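Local coordinates for protein thiosulfate reductase (Thermus thermophilus, PDB 2VPZ) that probably reduces sulfur compounds such as polysulfide or thiosulfate, using a molybdenum centre with two molybdopterin guanine dinucleotides and a [4Fe-4S] cluster, at residues Leu224-Gly229 and Lys245-Leu250; Val478-Ala483 and Trp519-Glu524; Thr546-Gln549 and Asp554-Thr557; Tyr619-Gly624 and Tyr718-Tyr723. All coordinates share one frame; numbering follows the deposited sequence.

How the contacts relate
From the N terminus the four contacts follow one another in series, none nested in or crossing another. Contact 1 closes a short loop at the surface, tying the end of helix 216-227 to the lead-in of edge strand 248-250. Contact 2 closes a loop of 35 residues, joining the edge strand 479-481 of another parallel sheet to helix 518-528, on the far side of the chain's centre. Contact 3 closes the shortest loop, between helices 540-551 and 555-560; its centre lies about 25 Å from that of contact 2. Contact 4 spans 93 intervening residues to bring strand 619-624 against loop 718-723. Contacts 2 and 4 meet the same cofactor at its guanine and pterin ends.

Contact 1 (Leu224-Gly229 and Lys245-Leu250); sequences LALKNG and KAHRWL
L226 lays its CD1 methyl against the base of the K245 side chain, 3.7 Å from K245 CB and only a little farther from CG. The two side chains cross at about a right angle, so the leucine meets the start of the lysine's aliphatic part rather than running beside it. Its other methyl, CD2, comes within 3.8 Å of the K245 carbonyl O and brushes the H247 imidazole obliquely, at 4.5 Å from NE2. With CG of L226 anti to the carbonyl carbon (chi1 -78°), the isobutyl group projects from the last turn of its helix toward 245-247. That helix, 216-227, is the connection of a beta-alpha-beta crossover between the parallel strands 202-206 and 231-235, and it ends in a Schellman motif: G229, with phi 86°, is the C-prime residue, and its N bonds L226 O at 3.1 Å. L226 also packs on V232 of strand 231-235, next to which strand 248-250 forms one edge of the sheet. A bend at chi2 of K245 (-43°) leads the chain away from L226, and NZ finds its hydrogen-bonding partners on the backbone of another protein chain of the assembly.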
# COMPACT_ATOMS: atom_id res chain seq x y z
N LEU A 224 9.34 22.81 -1.16
CA LEU A 224 9.32 22.98 -2.62
C LEU A 224 10.54 22.31 -3.27
O LEU A 224 10.44 21.72 -4.36
CB LEU A 224 9.20 24.46 -3.01
CG LEU A 224 7.78 25.00 -2.73
CD1 LEU A 224 7.74 26.54 -2.87
CD2 LEU A 224 6.77 24.30 -3.67
N ALA A 225 11.70 22.40 -2.61
CA ALA A 225 12.91 21.74 -3.10
C ALA A 225 12.67 20.21 -3.12
O ALA A 225 12.88 19.57 -4.15
CB ALA A 225 14.15 22.07 -2.20
N LEU A 226 12.20 19.63 -2.02
CA LEU A 226 11.93 18.17 -1.99
C LEU A 226 11.05 17.74 -3.18
O LEU A 226 11.33 16.75 -3.89
CB LEU A 226 11.26 17.75 -0.66
CG LEU A 226 12.19 17.62 0.56
CD1 LEU A 226 11.40 17.24 1.83
CD2 LEU A 226 13.30 16.59 0.26
N LYS A 227 9.99 18.53 -3.36
CA LYS A 227 8.96 18.42 -4.39
C LYS A 227 9.49 18.34 -5.84
O LYS A 227 9.00 17.55 -6.64
CB LYS A 227 7.99 19.59 -4.27
CG LYS A 227 6.74 19.48 -5.12
CD LYS A 227 5.56 18.95 -4.29
CE LYS A 227 4.54 18.17 -5.12
NZ LYS A 227 3.60 19.06 -5.88
N ASN A 228 10.46 19.19 -6.17
CA ASN A 228 11.11 19.22 -7.48
C ASN A 228 12.26 18.22 -7.66
O ASN A 228 13.02 18.32 -8.62
CB ASN A 228 11.63 20.61 -7.83
CG ASN A 228 10.61 21.69 -7.63
OD1 ASN A 228 9.41 21.40 -7.72
ND2 ASN A 228 11.06 22.91 -7.36
N GLY A 229 12.44 17.29 -6.74
CA GLY A 229 13.52 16.35 -6.87
C GLY A 229 14.86 16.80 -6.32
O GLY A 229 15.92 16.60 -6.93
N LYS A 245 13.14 13.04 5.95
CA LYS A 245 12.94 13.44 4.54
C LYS A 245 14.22 13.34 3.68
O LYS A 245 14.23 13.72 2.51
CB LYS A 245 12.45 14.90 4.48
CG LYS A 245 11.30 15.24 5.40
CD LYS A 245 10.22 14.14 5.40
CE LYS A 245 8.87 14.65 5.88
NZ LYS A 245 7.77 13.64 5.73
N ALA A 246 15.29 12.81 4.27
CA ALA A 246 16.60 12.72 3.62
C ALA A 246 16.98 11.44 2.87
O ALA A 246 16.54 10.35 3.22
CB ALA A 246 17.71 13.05 4.68
N HIS A 247 17.80 11.60 1.83
CA HIS A 247 18.28 10.49 1.02
C HIS A 247 19.42 9.82 1.83
O HIS A 247 19.49 8.61 1.86
CB HIS A 247 18.58 11.07 -0.36
CG HIS A 247 17.47 11.86 -0.94
ND1 HIS A 247 16.49 11.31 -1.71
CD2 HIS A 247 17.09 13.11 -0.71
CE1 HIS A 247 15.54 12.19 -1.93
NE2 HIS A 247 15.88 13.31 -1.32
N ARG A 248 20.21 10.61 2.55
CA ARG A 248 21.24 10.06 3.44
C ARG A 248 21.21 10.65 4.88
O ARG A 248 21.08 11.87 5.04
CB ARG A 248 22.65 10.27 2.88
CG ARG A 248 22.83 9.95 1.41
CD ARG A 248 24.24 10.28 0.89
NE ARG A 248 25.19 9.19 1.11
CZ ARG A 248 25.74 8.44 0.16
NH1 ARG A 248 25.46 8.65 -1.12
NH2 ARG A 248 26.57 7.44 0.48
N TRP A 249 21.30 9.82 5.92
CA TRP A 249 21.43 10.32 7.30
C TRP A 249 22.85 9.95 7.79
O TRP A 249 23.17 8.77 7.84
CB TRP A 249 20.40 9.70 8.29
CG TRP A 249 20.64 10.09 9.81
CD1 TRP A 249 21.05 11.31 10.31
CD2 TRP A 249 20.42 9.25 10.98
NE1 TRP A 249 21.11 11.26 11.69
CE2 TRP A 249 20.74 10.02 12.12
CE3 TRP A 249 20.00 7.91 11.15
CZ2 TRP A 249 20.65 9.50 13.44
CZ3 TRP A 249 19.91 7.38 12.47
CH2 TRP A 249 20.24 8.19 13.59
N LEU A 250 23.71 10.92 8.11
CA LEU A 250 25.04 10.59 8.68
C LEU A 250 24.97 10.78 10.24
O LEU A 250 25.04 11.93 10.73
CB LEU A 250 26.20 11.44 8.06
CG LEU A 250 26.25 11.84 6.57
CD1 LEU A 250 27.68 12.27 6.12
CD2 LEU A 250 25.76 10.68 5.69

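Contact 2 (Val478-Ala483 and Trp519-Glu524); sequences VILPEA and WWIARE. With MGD (2-amino-5,6-dimercapto-7-methyl-3,7,8a,9-tetrahydro-8-oxa-1,3,9,10-tetraaza-anthracen-4-one guanosine dinucleotide), chain H.
E482 plays two parts at once: its CG methylene lies 4.4 Å from I521 CD1, while one oxygen of its carboxylate accepts two hydrogen bonds from the guanine of the MGD cofactor. OE1 accepts one from MGD N1 at 2.6 Å (N-H...O 148°) and, in a weaker and more bent bond, one from the N2 amino group at 2.9 Å (130°). Y438 OH makes a third bond to the same oxygen, and OE2 has a weak bond from G518 N at the start of helix 518-528. The chain beyond CG is extended, which carries the carboxylate out to the base. With an alanine here, the guanine N1 and N2 would probably lose their shared acceptor, and Y438 OH its mate. The remaining packing is apolar: L480 CD1 meets I521 CG2 at 4.1 Å, the two side chains crossing obliquely. W117 and F152 pack on the same isoleucine. Thus helix 518-528 lies against strand 479-481, an edge of a five-stranded parallel sheet. E482 directly follows that strand, and D466, which also bonds MGD, is the last residue of the neighbouring strand 462-466: a nucleotide site at the C-terminal ends of the strands of a parallel alpha/beta sheet.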
# COMPACT_ATOMS: atom_id res chain seq x y z
N VAL A 478 10.21 47.80 39.99
CA VAL A 478 9.50 48.32 38.81
C VAL A 478 9.41 47.36 37.61
O VAL A 478 10.43 46.95 36.99
CB VAL A 478 10.05 49.70 38.19
CG1 VAL A 478 8.88 50.49 37.54
CG2 VAL A 478 10.75 50.56 39.23
N ILE A 479 8.16 47.01 37.31
CA ILE A 479 7.70 46.14 36.23
C ILE A 479 6.84 47.09 35.37
O ILE A 479 5.96 47.74 35.91
CB ILE A 479 6.77 44.97 36.77
CG1 ILE A 479 7.55 43.98 37.63
CG2 ILE A 479 6.09 44.24 35.58
CD1 ILE A 479 6.71 43.19 38.66
N LEU A 480 7.09 47.18 34.07
CA LEU A 480 6.28 48.03 33.17
C LEU A 480 5.55 47.13 32.15
O LEU A 480 6.21 46.43 31.37
CB LEU A 480 7.17 49.09 32.47
CG LEU A 480 8.12 49.94 33.35
CD1 LEU A 480 8.98 50.89 32.48
CD2 LEU A 480 7.33 50.74 34.41
N PRO A 481 4.18 47.12 32.13
CA PRO A 481 3.45 46.28 31.16
C PRO A 481 3.38 46.79 29.72
O PRO A 481 2.74 47.83 29.47
CB PRO A 481 2.08 46.09 31.80
CG PRO A 481 1.86 47.38 32.58
CD PRO A 481 3.26 47.84 33.03
N GLU A 482 4.03 46.10 28.78
CA GLU A 482 4.00 46.54 27.39
C GLU A 482 2.73 46.12 26.69
O GLU A 482 2.00 45.19 27.10
CB GLU A 482 5.20 46.03 26.52
CG GLU A 482 5.54 47.07 25.41
CD GLU A 482 6.37 46.55 24.21
OE1 GLU A 482 7.12 45.58 24.36
OE2 GLU A 482 6.25 47.17 23.12
N ALA A 483 2.42 46.87 25.65
CA ALA A 483 1.26 46.58 24.86
C ALA A 483 1.79 45.59 23.85
O ALA A 483 2.94 45.63 23.39
CB ALA A 483 0.70 47.83 24.19
N TRP A 519 7.53 52.32 22.00
CA TRP A 519 8.00 53.60 21.44
C TRP A 519 7.66 54.72 22.44
O TRP A 519 8.48 55.62 22.70
CB TRP A 519 7.37 53.93 20.04
CG TRP A 519 5.85 54.18 20.01
CD1 TRP A 519 4.87 53.32 19.58
CD2 TRP A 519 5.14 55.39 20.41
NE1 TRP A 519 3.63 53.91 19.70
CE2 TRP A 519 3.76 55.17 20.21
CE3 TRP A 519 5.55 56.64 20.93
CZ2 TRP A 519 2.77 56.15 20.50
CZ3 TRP A 519 4.56 57.63 21.22
CH2 TRP A 519 3.19 57.37 21.00
N TRP A 520 6.47 54.63 23.04
CA TRP A 520 5.96 55.58 24.05
C TRP A 520 6.73 55.51 25.38
O TRP A 520 7.04 56.55 25.97
CB TRP A 520 4.46 55.35 24.32
CG TRP A 520 3.77 56.40 25.24
CD1 TRP A 520 3.11 57.54 24.84
CD2 TRP A 520 3.70 56.40 26.69
NE1 TRP A 520 2.64 58.23 25.93
CE2 TRP A 520 2.98 57.56 27.08
CE3 TRP A 520 4.17 55.53 27.69
CZ2 TRP A 520 2.72 57.87 28.44
CZ3 TRP A 520 3.91 55.84 29.06
CH2 TRP A 520 3.19 57.01 29.41
N ILE A 521 7.03 54.30 25.85
CA ILE A 521 7.79 54.10 27.09
C ILE A 521 9.23 54.68 26.94
O ILE A 521 9.73 55.35 27.86
CB ILE A 521 7.84 52.55 27.51
CG1 ILE A 521 6.45 52.06 27.97
CG2 ILE A 521 8.89 52.32 28.62
CD1 ILE A 521 6.27 50.52 28.00
N ALA A 522 9.87 54.46 25.79
CA ALA A 522 11.22 54.96 25.48
C ALA A 522 11.24 56.52 25.44
O ALA A 522 12.02 57.17 26.17
CB ALA A 522 11.75 54.36 24.13
N ARG A 523 10.38 57.11 24.62
CA ARG A 523 10.25 58.56 24.56
C ARG A 523 9.99 59.18 25.98
O ARG A 523 10.61 60.17 26.35
CB ARG A 523 9.10 58.95 23.63
CG ARG A 523 8.94 60.42 23.39
CD ARG A 523 8.00 60.67 22.23
NE ARG A 523 7.51 62.05 22.18
CZ ARG A 523 6.83 62.68 23.14
NH1 ARG A 523 6.54 62.06 24.27
NH2 ARG A 523 6.43 63.93 22.97
N GLU A 524 9.08 58.58 26.76
CA GLU A 524 8.75 59.04 28.13
C GLU A 524 9.94 59.00 29.11
O GLU A 524 9.99 59.78 30.07
CB GLU A 524 7.57 58.28 28.70
CG GLU A 524 6.24 58.63 28.06
CD GLU A 524 5.87 60.10 28.27
OE1 GLU A 524 5.94 60.55 29.44
OE2 GLU A 524 5.55 60.78 27.27
PB MGD H . 11.98 33.91 25.06
O1B MGD H . 12.10 32.73 25.97
O2B MGD H . 10.86 33.96 24.06
O3B MGD H . 13.47 34.08 24.48
O3A MGD H . 15.83 34.37 23.68
PA MGD H . 14.57 35.23 24.15
O1A MGD H . 13.88 36.05 23.08
O2A MGD H . 14.97 35.86 25.44
O5' MGD H . 11.81 35.21 25.91
C5' MGD H . 10.99 36.30 25.47
C4' MGD H . 10.70 37.14 26.72
O4' MGD H . 10.10 38.29 26.13
C3' MGD H . 9.68 36.57 27.67
O3' MGD H . 9.94 37.19 28.93
C2' MGD H . 8.36 37.08 27.05
O2' MGD H . 7.39 37.09 28.07
C1' MGD H . 8.72 38.49 26.57
N9 MGD H . 7.90 39.12 25.47
C8 MGD H . 7.33 38.50 24.44
N7 MGD H . 6.69 39.33 23.59
C5 MGD H . 6.89 40.59 24.04
C6 MGD H . 6.54 42.01 23.61
O6 MGD H . 5.83 42.26 22.57
N1 MGD H . 7.01 43.02 24.42
C2 MGD H . 7.75 42.81 25.55
N2 MGD H . 8.21 43.83 26.35
N3 MGD H . 8.08 41.57 25.93
C4 MGD H . 7.70 40.43 25.28
C10 MGD H . 16.03 33.97 22.29
C11 MGD H . 17.42 33.44 22.17
O11 MGD H . 17.61 32.59 23.30
C12 MGD H . 17.78 32.74 20.91
S12 MGD H . 17.44 33.41 19.37
C13 MGD H . 18.45 31.59 20.90
S13 MGD H . 18.87 30.69 19.57
C14 MGD H . 18.98 30.91 22.05
N15 MGD H . 18.25 29.62 22.22
C16 MGD H . 18.52 28.99 23.41
C17 MGD H . 18.45 27.55 23.67
O17 MGD H . 18.08 26.74 22.77
N18 MGD H . 18.82 27.11 24.88
C19 MGD H . 19.24 27.93 25.86
N19 MGD H . 19.54 27.47 27.11
N20 MGD H . 19.34 29.25 25.66
C21 MGD H . 18.99 29.83 24.52
N22 MGD H . 19.05 31.16 24.39
C23 MGD H . 18.85 31.88 23.18

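Contact 3 (Thr546-Gln549 and Asp554-Thr557); sequences TRLQ and DLET
Van der Waals packing of L548 on the backbone of D554 and the side chain of L555 carries this contact. The CD1 methyl of L548 reaches the backbone of D554, 3.7 Å from its carbonyl O, and L548 CB sits 4.0 Å from D554 CA. The same CD1 methyl of L548 also lies 4.4 Å from L555 CD2. The leucine is directed there because its CG stands anti to the carbonyl carbon (chi1 -67°), and F492 and L553 pack on it as well. No hydrogen bond joins the two segments, so the polar interactions lie within 554-557 or lead elsewhere. D554 occupies the N-cap position, yet its side chain makes no capping bond; its OD2 instead accepts the hydroxyl hydrogen of T557, with OG1 3.0 Å away and 38° out of the carboxylate plane. The backbone N of L555 is served from the preceding helix by the E545 carboxylate. R547 forms a salt bridge with D491 and also bonds the E372 carbonyl. Together these features describe a short loop connection between two consecutive helices, 540-551 and 555-560, with a leucine tucked into the join.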
# COMPACT_ATOMS: atom_id res chain seq x y z
N THR A 546 7.23 60.94 8.09
CA THR A 546 8.51 61.49 7.62
C THR A 546 9.31 60.52 6.70
O THR A 546 9.77 60.92 5.60
CB THR A 546 9.38 61.96 8.89
OG1 THR A 546 8.90 63.21 9.36
CG2 THR A 546 10.87 62.02 8.56
N ARG A 547 9.44 59.25 7.08
CA ARG A 547 10.12 58.20 6.29
C ARG A 547 9.27 57.84 5.02
O ARG A 547 9.83 57.49 3.96
CB ARG A 547 10.40 56.95 7.19
CG ARG A 547 10.72 57.28 8.71
CD ARG A 547 11.42 56.11 9.49
NE ARG A 547 12.65 55.62 8.87
CZ ARG A 547 13.18 54.41 9.04
NH1 ARG A 547 12.60 53.53 9.82
NH2 ARG A 547 14.30 54.06 8.39
N LEU A 548 7.95 57.98 5.09
CA LEU A 548 7.08 57.68 3.96
C LEU A 548 7.12 58.87 2.92
O LEU A 548 6.97 58.65 1.71
CB LEU A 548 5.67 57.25 4.47
CG LEU A 548 5.78 55.87 5.21
CD1 LEU A 548 4.40 55.26 5.52
CD2 LEU A 548 6.62 54.89 4.35
N GLN A 549 7.41 60.08 3.41
CA GLN A 549 7.60 61.28 2.55
C GLN A 549 8.76 60.94 1.60
O GLN A 549 8.65 61.04 0.36
CB GLN A 549 8.02 62.48 3.40
CG GLN A 549 6.95 63.53 3.59
CD GLN A 549 7.06 64.29 4.91
OE1 GLN A 549 8.17 64.52 5.41
NE2 GLN A 549 5.92 64.70 5.47
N ASP A 554 2.59 58.28 2.03
CA ASP A 554 2.11 58.72 3.35
C ASP A 554 1.51 57.51 4.16
O ASP A 554 1.39 56.41 3.62
CB ASP A 554 1.06 59.82 3.20
CG ASP A 554 -0.01 59.47 2.18
OD1 ASP A 554 -1.20 59.81 2.41
OD2 ASP A 554 0.36 58.85 1.17
N LEU A 555 1.12 57.74 5.41
CA LEU A 555 0.61 56.71 6.31
C LEU A 555 -0.60 55.89 5.83
O LEU A 555 -0.62 54.66 5.86
CB LEU A 555 0.32 57.26 7.73
CG LEU A 555 1.12 56.59 8.87
CD1 LEU A 555 0.45 56.83 10.25
CD2 LEU A 555 1.25 55.07 8.59
N GLU A 556 -1.63 56.59 5.36
CA GLU A 556 -2.79 55.89 4.86
C GLU A 556 -2.47 54.93 3.67
O GLU A 556 -3.04 53.83 3.61
CB GLU A 556 -3.89 56.92 4.53
CG GLU A 556 -4.53 57.63 5.77
CD GLU A 556 -5.27 56.67 6.72
OE1 GLU A 556 -6.18 55.94 6.23
OE2 GLU A 556 -4.95 56.63 7.93
N THR A 557 -1.56 55.28 2.76
CA THR A 557 -1.21 54.42 1.60
C THR A 557 -0.33 53.22 2.02
O THR A 557 -0.43 52.10 1.50
CB THR A 557 -0.50 55.21 0.41
OG1 THR A 557 -1.18 56.45 0.19
CG2 THR A 557 -0.51 54.36 -0.91

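Contact 4 (Tyr619-Gly624 and Tyr718-Tyr723); sequences YRLLYG and YLQTRY. With MGD (2-amino-5,6-dimercapto-7-methyl-3,7,8a,9-tetrahydro-8-oxa-1,3,9,10-tetraaza-anthracen-4-one guanosine dinucleotide), chain H.
Strand 619-624 passes the loop 718-723 with L621 and Q720 nearest, their CA atoms 8.7 Å apart, and Q720, the centre of an inverse gamma turn, directs its side chain toward the strand. A water bridges the two: it donates to L621 O at 3.0 Å and accepts from Q720 NE2 at 3.1 Å. The same NE2 also bonds D716 OD2, which helps to fix the amide's rotation. Its other end, Q720 OE1, accepts a weak, bent bond from N19, the pterin amino group of MGD, at 3.0 Å (132°). Against the Y623 ring the amide stands nearly perpendicular, the planes 83° apart, and NE2 comes obliquely to within 3.3 Å of CD2. At the opposite flank of the ring, but on the same side of its plane, the pterin carbonyl O17 of MGD lies obliquely 3.4 Å from Y623 CE1. Y623 holds its CG between the backbone N and the carbonyl carbon (chi1 56°), which sets the ring alongside both the Q720 amide and the pterin, while its OH bonds H333 NE2. A leucine in its place would probably leave H333 without that hydroxyl and open a gap beside Q720 NE2 and the pterin. In the apolar part, L621 CD1 rests 4.0 Å from L719 CB, the two side chains crossing at about a right angle. The side chain of Y623 is about 9 Å from the molybdenum atom, and L622 touches the second MGD; strand and loop thus form a pterin-binding wall of the C-terminal dinucleotide-binding domain, whose family belongs to the double-psi beta-barrel clan.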
# COMPACT_ATOMS: atom_id res chain seq x y z
N TYR A 619 25.15 11.39 29.89
CA TYR A 619 24.87 11.60 28.46
C TYR A 619 25.06 13.07 28.06
O TYR A 619 24.88 13.95 28.89
CB TYR A 619 23.44 11.19 28.10
CG TYR A 619 23.13 9.76 28.39
CD1 TYR A 619 22.66 9.36 29.64
CD2 TYR A 619 23.35 8.77 27.42
CE1 TYR A 619 22.42 8.02 29.94
CE2 TYR A 619 23.13 7.42 27.69
CZ TYR A 619 22.66 7.05 28.96
OH TYR A 619 22.44 5.71 29.23
N ARG A 620 25.43 13.35 26.80
CA ARG A 620 25.53 14.74 26.39
C ARG A 620 24.06 15.23 26.27
O ARG A 620 23.20 14.50 25.79
CB ARG A 620 26.28 14.91 25.06
CG ARG A 620 26.64 16.37 24.72
CD ARG A 620 27.42 16.47 23.39
NE ARG A 620 28.66 15.71 23.37
CZ ARG A 620 29.83 16.10 23.88
NH1 ARG A 620 29.96 17.29 24.46
NH2 ARG A 620 30.90 15.30 23.78
N LEU A 621 23.79 16.45 26.73
CA LEU A 621 22.48 17.09 26.75
C LEU A 621 22.29 17.88 25.44
O LEU A 621 22.94 18.92 25.26
CB LEU A 621 22.37 18.05 27.94
CG LEU A 621 21.05 18.46 28.64
CD1 LEU A 621 21.10 19.94 29.07
CD2 LEU A 621 19.87 18.18 27.72
N LEU A 622 21.47 17.36 24.50
CA LEU A 622 21.24 18.05 23.23
C LEU A 622 19.86 18.75 23.43
O LEU A 622 19.10 18.40 24.33
CB LEU A 622 21.28 17.08 22.04
CG LEU A 622 22.56 16.21 21.81
CD1 LEU A 622 22.45 15.34 20.53
CD2 LEU A 622 23.82 17.10 21.75
N TYR A 623 19.54 19.76 22.62
CA TYR A 623 18.29 20.48 22.83
C TYR A 623 17.85 21.12 21.52
O TYR A 623 18.62 21.20 20.56
CB TYR A 623 18.51 21.52 23.93
CG TYR A 623 19.65 22.47 23.62
CD1 TYR A 623 19.45 23.59 22.81
CD2 TYR A 623 20.97 22.19 24.03
CE1 TYR A 623 20.50 24.40 22.41
CE2 TYR A 623 22.03 22.99 23.63
CZ TYR A 623 21.79 24.11 22.82
OH TYR A 623 22.83 24.91 22.41
N GLY A 624 16.60 21.57 21.45
CA GLY A 624 16.12 22.15 20.23
C GLY A 624 14.72 22.69 20.31
O GLY A 624 14.22 23.01 21.40
N TYR A 718 18.49 25.52 33.03
CA TYR A 718 18.82 25.32 34.44
C TYR A 718 19.85 24.18 34.58
O TYR A 718 20.47 24.04 35.63
CB TYR A 718 17.59 25.02 35.29
CG TYR A 718 16.93 26.25 35.88
CD1 TYR A 718 16.09 27.03 35.10
CD2 TYR A 718 17.15 26.64 37.21
CE1 TYR A 718 15.48 28.17 35.62
CE2 TYR A 718 16.54 27.79 37.74
CZ TYR A 718 15.70 28.55 36.93
OH TYR A 718 15.06 29.67 37.41
N LEU A 719 20.04 23.38 33.54
CA LEU A 719 21.01 22.29 33.60
C LEU A 719 22.33 22.69 32.97
O LEU A 719 23.33 22.01 33.13
CB LEU A 719 20.49 21.04 32.89
CG LEU A 719 19.42 20.24 33.61
CD1 LEU A 719 18.58 19.42 32.64
CD2 LEU A 719 20.11 19.34 34.63
N GLN A 720 22.29 23.79 32.21
CA GLN A 720 23.48 24.31 31.52
C GLN A 720 24.19 25.29 32.47
O GLN A 720 24.09 26.51 32.39
CB GLN A 720 23.08 24.93 30.17
CG GLN A 720 22.79 23.85 29.10
CD GLN A 720 21.62 24.16 28.15
OE1 GLN A 720 20.81 25.06 28.41
NE2 GLN A 720 21.51 23.38 27.06
N THR A 721 24.90 24.67 33.39
CA THR A 721 25.63 25.34 34.43
C THR A 721 26.96 25.97 33.95
O THR A 721 27.32 27.07 34.36
CB THR A 721 25.86 24.34 35.60
OG1 THR A 721 24.88 24.52 36.60
CG2 THR A 721 27.26 24.49 36.16
N ARG A 722 27.63 25.25 33.05
CA ARG A 722 28.92 25.65 32.44
C ARG A 722 28.79 25.89 30.92
O ARG A 722 27.79 25.51 30.33
CB ARG A 722 29.97 24.52 32.65
CG ARG A 722 30.10 23.92 34.07
CD ARG A 722 30.87 22.57 34.07
NE ARG A 722 31.21 21.99 35.37
CZ ARG A 722 31.94 20.88 35.56
NH1 ARG A 722 32.42 20.22 34.52
NH2 ARG A 722 32.20 20.44 36.79
N TYR A 723 29.78 26.55 30.31
CA TYR A 723 29.82 26.79 28.85
C TYR A 723 31.26 27.06 28.37
O TYR A 723 32.07 27.56 29.14
CB TYR A 723 28.92 27.97 28.44
CG TYR A 723 29.31 29.32 29.03
CD1 TYR A 723 30.24 30.16 28.38
CD2 TYR A 723 28.74 29.76 30.23
CE1 TYR A 723 30.59 31.41 28.92
CE2 TYR A 723 29.08 31.00 30.79
CZ TYR A 723 30.01 31.83 30.14
OH TYR A 723 30.34 33.07 30.67
PB MGD H . 11.98 33.91 25.06
O1B MGD H . 12.10 32.73 25.97
O2B MGD H . 10.86 33.96 24.06
O3B MGD H . 13.47 34.08 24.48
O3A MGD H . 15.83 34.37 23.68
PA MGD H . 14.57 35.23 24.15
O1A MGD H . 13.88 36.05 23.08
O2A MGD H . 14.97 35.86 25.44
O5' MGD H . 11.81 35.21 25.91
C5' MGD H . 10.99 36.30 25.47
C4' MGD H . 10.70 37.14 26.72
O4' MGD H . 10.10 38.29 26.13
C3' MGD H . 9.68 36.57 27.67
O3' MGD H . 9.94 37.19 28.93
C2' MGD H . 8.36 37.08 27.05
O2' MGD H . 7.39 37.09 28.07
C1' MGD H . 8.72 38.49 26.57
N9 MGD H . 7.90 39.12 25.47
C8 MGD H . 7.33 38.50 24.44
N7 MGD H . 6.69 39.33 23.59
C5 MGD H . 6.89 40.59 24.04
C6 MGD H . 6.54 42.01 23.61
O6 MGD H . 5.83 42.26 22.57
N1 MGD H . 7.01 43.02 24.42
C2 MGD H . 7.75 42.81 25.55
N2 MGD H . 8.21 43.83 26.35
N3 MGD H . 8.08 41.57 25.93
C4 MGD H . 7.70 40.43 25.28
C10 MGD H . 16.03 33.97 22.29
C11 MGD H . 17.42 33.44 22.17
O11 MGD H . 17.61 32.59 23.30
C12 MGD H . 17.78 32.74 20.91
S12 MGD H . 17.44 33.41 19.37
C13 MGD H . 18.45 31.59 20.90
S13 MGD H . 18.87 30.69 19.57
C14 MGD H . 18.98 30.91 22.05
N15 MGD H . 18.25 29.62 22.22
C16 MGD H . 18.52 28.99 23.41
C17 MGD H . 18.45 27.55 23.67
O17 MGD H . 18.08 26.74 22.77
N18 MGD H . 18.82 27.11 24.88
C19 MGD H . 19.24 27.93 25.86
N19 MGD H . 19.54 27.47 27.11
N20 MGD H . 19.34 29.25 25.66
C21 MGD H . 18.99 29.83 24.52
N22 MGD H . 19.05 31.16 24.39
C23 MGD H . 18.85 31.88 23.18
O HOH W 1 23.80 21.23 26.92